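Local coordinates for protein benzoylformate Decarboxylase (Polynucleobacter necessarius, PDB 4K9Q) that binds thiamine diphosphate and magnesium and probably decarboxylates benzoylformate to benzaldehyde and carbon dioxide, at residues 4-15 / 132-143. Residues are numbered along the deposited sequence; the frame is centred on the assembly and turned at random.
Sequences VKEITFDLLRKL and PEDVPGAFMRAY
Leu15 and Tyr143 meet at the C-terminal side of the two segments, where Leu15 CD2 stands over the centre of the aromatic ring, 4.1 Å from its centroid, in a CH-pi contact along the ring normal. The same methyl reaches Met140 SD at 3.9 Å, while Leu15 CD1 touches the Tyr143 ring at CD2 and CG. Two waters join Leu15 O to Tyr143 OH, one of them lying in the plane of the ring at its edge. Midway, Pro136 sits in the first turn of its helix, where a ring nitrogen without a hydrogen costs no helical bond. Its CG comes to 3.7 Å from Ile7 CG2 and also touches Thr8 OG1. Pro136 O, which accepts the backbone hydrogen bond of Met140 N, is closely approached by Leu11 CD2 at 3.3 Å. Val4 straddles the N-terminal end: CG1, anti to the backbone N (chi1 170°), packs on Val135 CB at 3.6 Å, and CG2 lies against Pro132 O. Thr8 OG1, anti to the carbonyl carbon (chi1 -60°), turns back to donate to Val4 O (2.8 Å) from above the carbonyl plane, which sets CG2 off-centre over one face of Phe139. A serine here would probably leave that face without its methyl partner and open a gap beside the ring. Phe139 also rests on Leu156 and Leu158 of strand 154-159. The axes of segments 4-15 and 135-143 come within 9.2 Å, cross at -24° and run roughly parallel in the N-terminal thiamine-diphosphate-family domain, beside its parallel sheet and away from the cofactor site. Cohesion here is mainly apolar fit: methyls, a proline and two ring faces join the helices directly, while polar linkage is left to the waters at one end.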
ATOM      1  N   VAL A   4      13.712 -21.996 -16.943  1.00 13.61           N
ATOM      2  CA  VAL A   4      13.733 -21.161 -15.751  1.00 14.22           C
ATOM      3  C   VAL A   4      13.994 -22.025 -14.510  1.00 13.83           C
ATOM      4  O   VAL A   4      14.802 -21.677 -13.650  1.00 12.65           O
ATOM      5  CB  VAL A   4      12.396 -20.410 -15.595  1.00 12.28           C
ATOM      6  CG1 VAL A   4      12.318 -19.721 -14.222  1.00 12.01           C
ATOM      7  CG2 VAL A   4      12.175 -19.424 -16.749  1.00 13.39           C
ATOM      8  N   LYS A   5      13.324 -23.172 -14.421  1.00 15.61           N
ATOM      9  CA  LYS A   5      13.484 -24.034 -13.254  1.00 15.33           C
ATOM     10  C   LYS A   5      14.930 -24.533 -13.097  1.00 12.52           C
ATOM     11  O   LYS A   5      15.510 -24.450 -12.009  1.00 13.42           O
ATOM     12  CB  LYS A   5      12.502 -25.214 -13.296  1.00 13.99           C
ATOM     13  CG  LYS A   5      12.562 -26.098 -12.046  1.00 15.58           C
ATOM     14  CD  LYS A   5      11.355 -27.022 -11.942  1.00 18.28           C
ATOM     15  CE  LYS A   5      11.341 -28.084 -13.033  1.00 25.04           C
ATOM     16  NZ  LYS A   5      12.381 -29.130 -12.831  1.00 27.01           N
ATOM     17  N   GLU A   6      15.518 -25.036 -14.180  1.00 13.48           N
ATOM     18  CA  GLU A   6      16.875 -25.565 -14.083  1.00 16.40           C
ATOM     19  C   GLU A   6      17.869 -24.475 -13.664  1.00 15.58           C
ATOM     20  O   GLU A   6      18.715 -24.693 -12.800  1.00 13.69           O
ATOM     21  CB  GLU A   6      17.323 -26.234 -15.389  1.00 16.68           C
ATOM     22  CG  GLU A   6      18.627 -26.997 -15.216  0.44 20.69           C
ATOM     23  CD  GLU A   6      19.027 -27.805 -16.436  0.30 24.59           C
ATOM     24  OE1 GLU A   6      18.232 -27.889 -17.394  0.66 24.80           O
ATOM     25  OE2 GLU A   6      20.148 -28.354 -16.431  0.79 32.35           O
ATOM     26  N   ILE A   7      17.753 -23.299 -14.271  1.00 12.88           N
ATOM     27  CA  ILE A   7      18.633 -22.178 -13.948  1.00 12.44           C
ATOM     28  C   ILE A   7      18.460 -21.707 -12.502  1.00 13.09           C
ATOM     29  O   ILE A   7      19.429 -21.385 -11.817  1.00 13.47           O
ATOM     30  CB  ILE A   7      18.399 -21.022 -14.922  1.00 17.32           C
ATOM     31  CG1 ILE A   7      18.745 -21.491 -16.341  1.00 15.02           C
ATOM     32  CG2 ILE A   7      19.202 -19.784 -14.512  1.00 18.70           C
ATOM     33  CD1 ILE A   7      18.255 -20.561 -17.430  1.00 16.99           C
ATOM     34  N   THR A   8      17.212 -21.672 -12.043  1.00 13.04           N
ATOM     35  CA  THR A   8      16.917 -21.218 -10.689  1.00 12.71           C
ATOM     36  C   THR A   8      17.471 -22.185  -9.643  1.00 12.51           C
ATOM     37  O   THR A   8      18.086 -21.766  -8.656  1.00 13.02           O
ATOM     38  CB  THR A   8      15.398 -21.032 -10.497  1.00 13.41           C
ATOM     39  OG1 THR A   8      14.918 -20.048 -11.424  1.00 15.10           O
ATOM     40  CG2 THR A   8      15.085 -20.586  -9.071  1.00 14.06           C
ATOM     41  N   PHE A   9      17.255 -23.482  -9.843  1.00 14.09           N
ATOM     42  CA  PHE A   9      17.781 -24.447  -8.892  1.00 15.77           C
ATOM     43  C   PHE A   9      19.312 -24.426  -8.886  1.00 10.65           C
ATOM     44  O   PHE A   9      19.934 -24.546  -7.822  1.00 13.43           O
ATOM     45  CB  PHE A   9      17.209 -25.849  -9.136  1.00 15.50           C
ATOM     46  CG  PHE A   9      15.886 -26.074  -8.464  1.00 13.64           C
ATOM     47  CD1 PHE A   9      15.830 -26.569  -7.171  1.00 17.87           C
ATOM     48  CD2 PHE A   9      14.700 -25.771  -9.112  1.00 15.64           C
ATOM     49  CE1 PHE A   9      14.606 -26.765  -6.538  1.00 17.10           C
ATOM     50  CE2 PHE A   9      13.477 -25.963  -8.486  1.00 14.62           C
ATOM     51  CZ  PHE A   9      13.433 -26.460  -7.199  1.00 13.45           C
ATOM     52  N   ASP A  10      19.917 -24.219 -10.055  1.00 13.81           N
ATOM     53  CA  ASP A  10      21.374 -24.079 -10.117  1.00 14.16           C
ATOM     54  C   ASP A  10      21.877 -22.854  -9.339  1.00 13.99           C
ATOM     55  O   ASP A  10      22.901 -22.918  -8.656  1.00 14.11           O
ATOM     56  CB  ASP A  10      21.872 -24.046 -11.559  1.00 17.06           C
ATOM     57  CG  ASP A  10      22.147 -25.439 -12.119  1.00 23.79           C
ATOM     58  OD1 ASP A  10      22.224 -26.415 -11.334  1.00 22.78           O
ATOM     59  OD2 ASP A  10      22.303 -25.546 -13.351  1.00 25.14           O
ATOM     60  N   LEU A  11      21.154 -21.741  -9.434  1.00 12.05           N
ATOM     61  CA  LEU A  11      21.471 -20.571  -8.615  1.00 12.70           C
ATOM     62  C   LEU A  11      21.382 -20.901  -7.126  1.00 14.35           C
ATOM     63  O   LEU A  11      22.265 -20.552  -6.342  1.00 14.68           O
ATOM     64  CB  LEU A  11      20.545 -19.394  -8.959  1.00 15.09           C
ATOM     65  CG  LEU A  11      20.657 -18.180  -8.034  1.00 13.74           C
ATOM     66  CD1 LEU A  11      22.015 -17.506  -8.197  1.00 13.40           C
ATOM     67  CD2 LEU A  11      19.543 -17.192  -8.320  1.00 12.29           C
ATOM     68  N   LEU A  12      20.310 -21.581  -6.737  1.00 12.48           N
ATOM     69  CA  LEU A  12      20.103 -21.903  -5.338  1.00 12.10           C
ATOM     70  C   LEU A  12      21.227 -22.796  -4.824  1.00 14.38           C
ATOM     71  O   LEU A  12      21.671 -22.649  -3.693  1.00 13.86           O
ATOM     72  CB  LEU A  12      18.719 -22.531  -5.134  1.00 12.64           C
ATOM     73  CG  LEU A  12      17.562 -21.548  -5.348  1.00 14.09           C
ATOM     74  CD1 LEU A  12      16.225 -22.272  -5.279  1.00 13.29           C
ATOM     75  CD2 LEU A  12      17.618 -20.395  -4.335  1.00 16.39           C
ATOM     76  N   ARG A  13      21.713 -23.705  -5.670  1.00 13.15           N
ATOM     77  CA  ARG A  13      22.879 -24.511  -5.307  1.00 14.45           C
ATOM     78  C   ARG A  13      24.093 -23.632  -5.048  1.00 15.03           C
ATOM     79  O   ARG A  13      24.795 -23.811  -4.052  1.00 16.92           O
ATOM     80  CB  ARG A  13      23.220 -25.502  -6.421  1.00 14.20           C
ATOM     81  CG  ARG A  13      22.290 -26.677  -6.472  1.00 15.02           C
ATOM     82  CD  ARG A  13      22.711 -27.659  -7.563  1.00 17.73           C
ATOM     83  NE  ARG A  13      21.727 -28.722  -7.643  1.00 16.10           N
ATOM     84  CZ  ARG A  13      20.726 -28.744  -8.507  1.00 16.80           C
ATOM     85  NH1 ARG A  13      20.589 -27.770  -9.399  1.00 20.47           N
ATOM     86  NH2 ARG A  13      19.864 -29.745  -8.477  1.00 19.55           N
ATOM     87  N   LYS A  14      24.338 -22.686  -5.950  1.00 16.41           N
ATOM     88  CA  LYS A  14      25.459 -21.771  -5.820  1.00 17.07           C
ATOM     89  C   LYS A  14      25.358 -20.938  -4.539  1.00 17.82           C
ATOM     90  O   LYS A  14      26.360 -20.719  -3.853  1.00 18.59           O
ATOM     91  CB  LYS A  14      25.536 -20.869  -7.057  1.00 18.48           C
ATOM     92  CG  LYS A  14      26.637 -19.828  -7.021  1.00 25.01           C
ATOM     93  CD  LYS A  14      28.006 -20.468  -6.963  1.00 26.84           C
ATOM     94  CE  LYS A  14      29.095 -19.428  -7.201  1.00 37.05           C
ATOM     95  NZ  LYS A  14      30.448 -20.058  -7.221  1.00 42.65           N
ATOM     96  N   LEU A  15      24.146 -20.483  -4.220  1.00 16.17           N
ATOM     97  CA  LEU A  15      23.900 -19.706  -3.005  1.00 15.23           C
ATOM     98  C   LEU A  15      23.876 -20.557  -1.741  1.00 16.05           C
ATOM     99  O   LEU A  15      23.856 -20.017  -0.629  1.00 19.10           O
ATOM    100  CB  LEU A  15      22.582 -18.928  -3.131  1.00 12.89           C
ATOM    101  CG  LEU A  15      22.594 -17.867  -4.239  1.00 14.79           C
ATOM    102  CD1 LEU A  15      21.209 -17.266  -4.478  1.00 15.64           C
ATOM    103  CD2 LEU A  15      23.621 -16.763  -3.946  1.00 19.74           C
ATOM    104  N   PRO A 132       9.181 -14.420 -17.338  1.00 11.94           N
ATOM    105  CA  PRO A 132       9.879 -15.640 -16.909  1.00 12.14           C
ATOM    106  C   PRO A 132      11.402 -15.470 -16.891  1.00 10.84           C
ATOM    107  O   PRO A 132      12.070 -15.984 -15.993  1.00 12.22           O
ATOM    108  CB  PRO A 132       9.490 -16.667 -17.977  1.00 14.43           C
ATOM    109  CG  PRO A 132       8.230 -16.145 -18.588  1.00 15.86           C
ATOM    110  CD  PRO A 132       8.250 -14.655 -18.455  1.00 15.40           C
ATOM    111  N   GLU A 133      11.934 -14.750 -17.874  1.00 14.02           N
ATOM    112  CA  GLU A 133      13.371 -14.502 -17.967  1.00 13.10           C
ATOM    113  C   GLU A 133      13.962 -13.892 -16.692  1.00 15.67           C
ATOM    114  O   GLU A 133      15.146 -14.087 -16.392  1.00 14.97           O
ATOM    115  CB  GLU A 133      13.681 -13.594 -19.160  1.00 16.12           C
ATOM    116  CG  GLU A 133      13.561 -14.263 -20.528  1.00 20.20           C
ATOM    117  CD  GLU A 133      12.134 -14.322 -21.069  1.00 23.05           C
ATOM    118  OE1 GLU A 133      11.179 -13.936 -20.357  1.00 18.45           O
ATOM    119  OE2 GLU A 133      11.964 -14.763 -22.226  1.00 22.44           O
ATOM    120  N   ASP A 134      13.143 -13.153 -15.945  1.00 13.52           N
ATOM    121  CA  ASP A 134      13.613 -12.454 -14.756  1.00 13.49           C
ATOM    122  C   ASP A 134      13.564 -13.278 -13.477  1.00 12.99           C
ATOM    123  O   ASP A 134      14.006 -12.805 -12.422  1.00 12.15           O
ATOM    124  CB  ASP A 134      12.800 -11.182 -14.537  1.00 16.45           C
ATOM    125  CG  ASP A 134      12.942 -10.196 -15.687  1.00 21.32           C
ATOM    126  OD1 ASP A 134      14.046 -10.100 -16.269  1.00 23.08           O
ATOM    127  OD2 ASP A 134      11.944  -9.524 -16.010  1.00 29.94           O
ATOM    128  N   VAL A 135      13.038 -14.503 -13.548  1.00 11.06           N
ATOM    129  CA  VAL A 135      12.850 -15.279 -12.321  1.00 11.02           C
ATOM    130  C   VAL A 135      14.162 -15.588 -11.575  1.00 10.64           C
ATOM    131  O   VAL A 135      14.251 -15.352 -10.365  1.00 11.21           O
ATOM    132  CB  VAL A 135      11.969 -16.546 -12.545  1.00  9.43           C
ATOM    133  CG1 VAL A 135      11.994 -17.456 -11.304  1.00  9.97           C
ATOM    134  CG2 VAL A 135      10.542 -16.139 -12.920  1.00 14.30           C
ATOM    135  N   PRO A 136      15.181 -16.115 -12.281  1.00 10.77           N
ATOM    136  CA  PRO A 136      16.449 -16.367 -11.585  1.00 12.13           C
ATOM    137  C   PRO A 136      17.020 -15.095 -10.970  1.00 10.52           C
ATOM    138  O   PRO A 136      17.419 -15.115  -9.802  1.00 11.08           O
ATOM    139  CB  PRO A 136      17.367 -16.901 -12.691  1.00 13.08           C
ATOM    140  CG  PRO A 136      16.422 -17.471 -13.720  1.00 14.82           C
ATOM    141  CD  PRO A 136      15.217 -16.573 -13.685  1.00 11.03           C
ATOM    142  N   GLY A 137      17.037 -14.001 -11.728  1.00 11.82           N
ATOM    143  CA  GLY A 137      17.519 -12.740 -11.189  1.00 11.95           C
ATOM    144  C   GLY A 137      16.722 -12.248  -9.993  1.00 12.38           C
ATOM    145  O   GLY A 137      17.282 -11.612  -9.100  1.00 11.58           O
ATOM    146  N   ALA A 138      15.417 -12.523  -9.982  1.00 12.14           N
ATOM    147  CA  ALA A 138      14.556 -12.145  -8.854  1.00 10.09           C
ATOM    148  C   ALA A 138      14.915 -12.938  -7.593  1.00 12.83           C
ATOM    149  O   ALA A 138      14.898 -12.397  -6.470  1.00 12.18           O
ATOM    150  CB  ALA A 138      13.084 -12.315  -9.213  1.00 12.59           C
ATOM    151  N   PHE A 139      15.249 -14.218  -7.767  1.00 11.62           N
ATOM    152  CA  PHE A 139      15.764 -14.998  -6.647  1.00 11.86           C
ATOM    153  C   PHE A 139      17.083 -14.428  -6.109  1.00 10.18           C
ATOM    154  O   PHE A 139      17.294 -14.369  -4.890  1.00 10.62           O
ATOM    155  CB  PHE A 139      15.905 -16.479  -7.014  1.00 11.69           C
ATOM    156  CG  PHE A 139      14.651 -17.284  -6.775  1.00 11.58           C
ATOM    157  CD1 PHE A 139      14.479 -17.981  -5.588  1.00 14.17           C
ATOM    158  CD2 PHE A 139      13.645 -17.328  -7.729  1.00 10.40           C
ATOM    159  CE1 PHE A 139      13.321 -18.735  -5.353  1.00 12.46           C
ATOM    160  CE2 PHE A 139      12.486 -18.085  -7.507  1.00 12.85           C
ATOM    161  CZ  PHE A 139      12.327 -18.785  -6.314  1.00 10.35           C
ATOM    162  N   MET A 140      17.975 -14.006  -7.007  1.00 11.79           N
ATOM    163  CA  MET A 140      19.216 -13.388  -6.548  1.00 11.56           C
ATOM    164  C   MET A 140      18.947 -12.083  -5.783  1.00  9.73           C
ATOM    165  O   MET A 140      19.535 -11.845  -4.731  1.00 11.06           O
ATOM    166  CB  MET A 140      20.176 -13.124  -7.709  1.00 12.44           C
ATOM    167  CG  MET A 140      21.534 -12.608  -7.245  1.00 12.84           C
ATOM    168  SD  MET A 140      22.418 -13.797  -6.222  1.00 14.45           S
ATOM    169  CE  MET A 140      22.684 -12.837  -4.727  1.00 15.73           C
ATOM    170  N   ARG A 141      18.075 -11.234  -6.321  1.00  9.66           N
ATOM    171  CA  ARG A 141      17.732  -9.988  -5.630  1.00 11.90           C
ATOM    172  C   ARG A 141      17.044 -10.294  -4.303  1.00 12.18           C
ATOM    173  O   ARG A 141      17.249  -9.595  -3.316  1.00 11.16           O
ATOM    174  CB  ARG A 141      16.847  -9.101  -6.511  1.00 11.10           C
ATOM    175  CG  ARG A 141      16.442  -7.774  -5.859  1.00 11.52           C
ATOM    176  CD  ARG A 141      15.859  -6.797  -6.882  1.00 13.62           C
ATOM    177  NE  ARG A 141      15.321  -5.628  -6.194  1.00 13.04           N
ATOM    178  CZ  ARG A 141      14.525  -4.716  -6.742  1.00 13.25           C
ATOM    179  NH1 ARG A 141      14.168  -4.793  -8.020  1.00 12.81           N
ATOM    180  NH2 ARG A 141      14.096  -3.703  -5.998  1.00 14.63           N
ATOM    181  N   ALA A 142      16.220 -11.340  -4.282  1.00 11.22           N
ATOM    182  CA  ALA A 142      15.567 -11.766  -3.038  1.00 10.60           C
ATOM    183  C   ALA A 142      16.612 -12.144  -1.977  1.00  9.96           C
ATOM    184  O   ALA A 142      16.557 -11.668  -0.837  1.00 10.91           O
ATOM    185  CB  ALA A 142      14.604 -12.938  -3.302  1.00  9.96           C
ATOM    186  N   TYR A 143      17.572 -12.979  -2.363  1.00  8.68           N
ATOM    187  CA  TYR A 143      18.645 -13.386  -1.465  1.00 10.32           C
ATOM    188  C   TYR A 143      19.438 -12.175  -0.968  1.00 11.88           C
ATOM    189  O   TYR A 143      19.694 -12.040   0.229  1.00 12.58           O
ATOM    190  CB  TYR A 143      19.587 -14.369  -2.182  1.00 12.32           C
ATOM    191  CG  TYR A 143      20.762 -14.842  -1.347  1.00 11.30           C
ATOM    192  CD1 TYR A 143      21.872 -14.030  -1.140  1.00 14.16           C
ATOM    193  CD2 TYR A 143      20.776 -16.118  -0.792  1.00 13.63           C
ATOM    194  CE1 TYR A 143      22.945 -14.461  -0.386  1.00 14.10           C
ATOM    195  CE2 TYR A 143      21.844 -16.556  -0.032  1.00 14.08           C
ATOM    196  CZ  TYR A 143      22.929 -15.720   0.170  1.00 15.80           C
ATOM    197  OH  TYR A 143      23.997 -16.168   0.923  1.00 17.38           O
TER
HETATM  198  O   HOH W   1      23.722 -18.705   1.920  1.00 23.91           O
HETATM  199  O   HOH W   2      25.859 -17.973  -0.492  1.00 33.29           O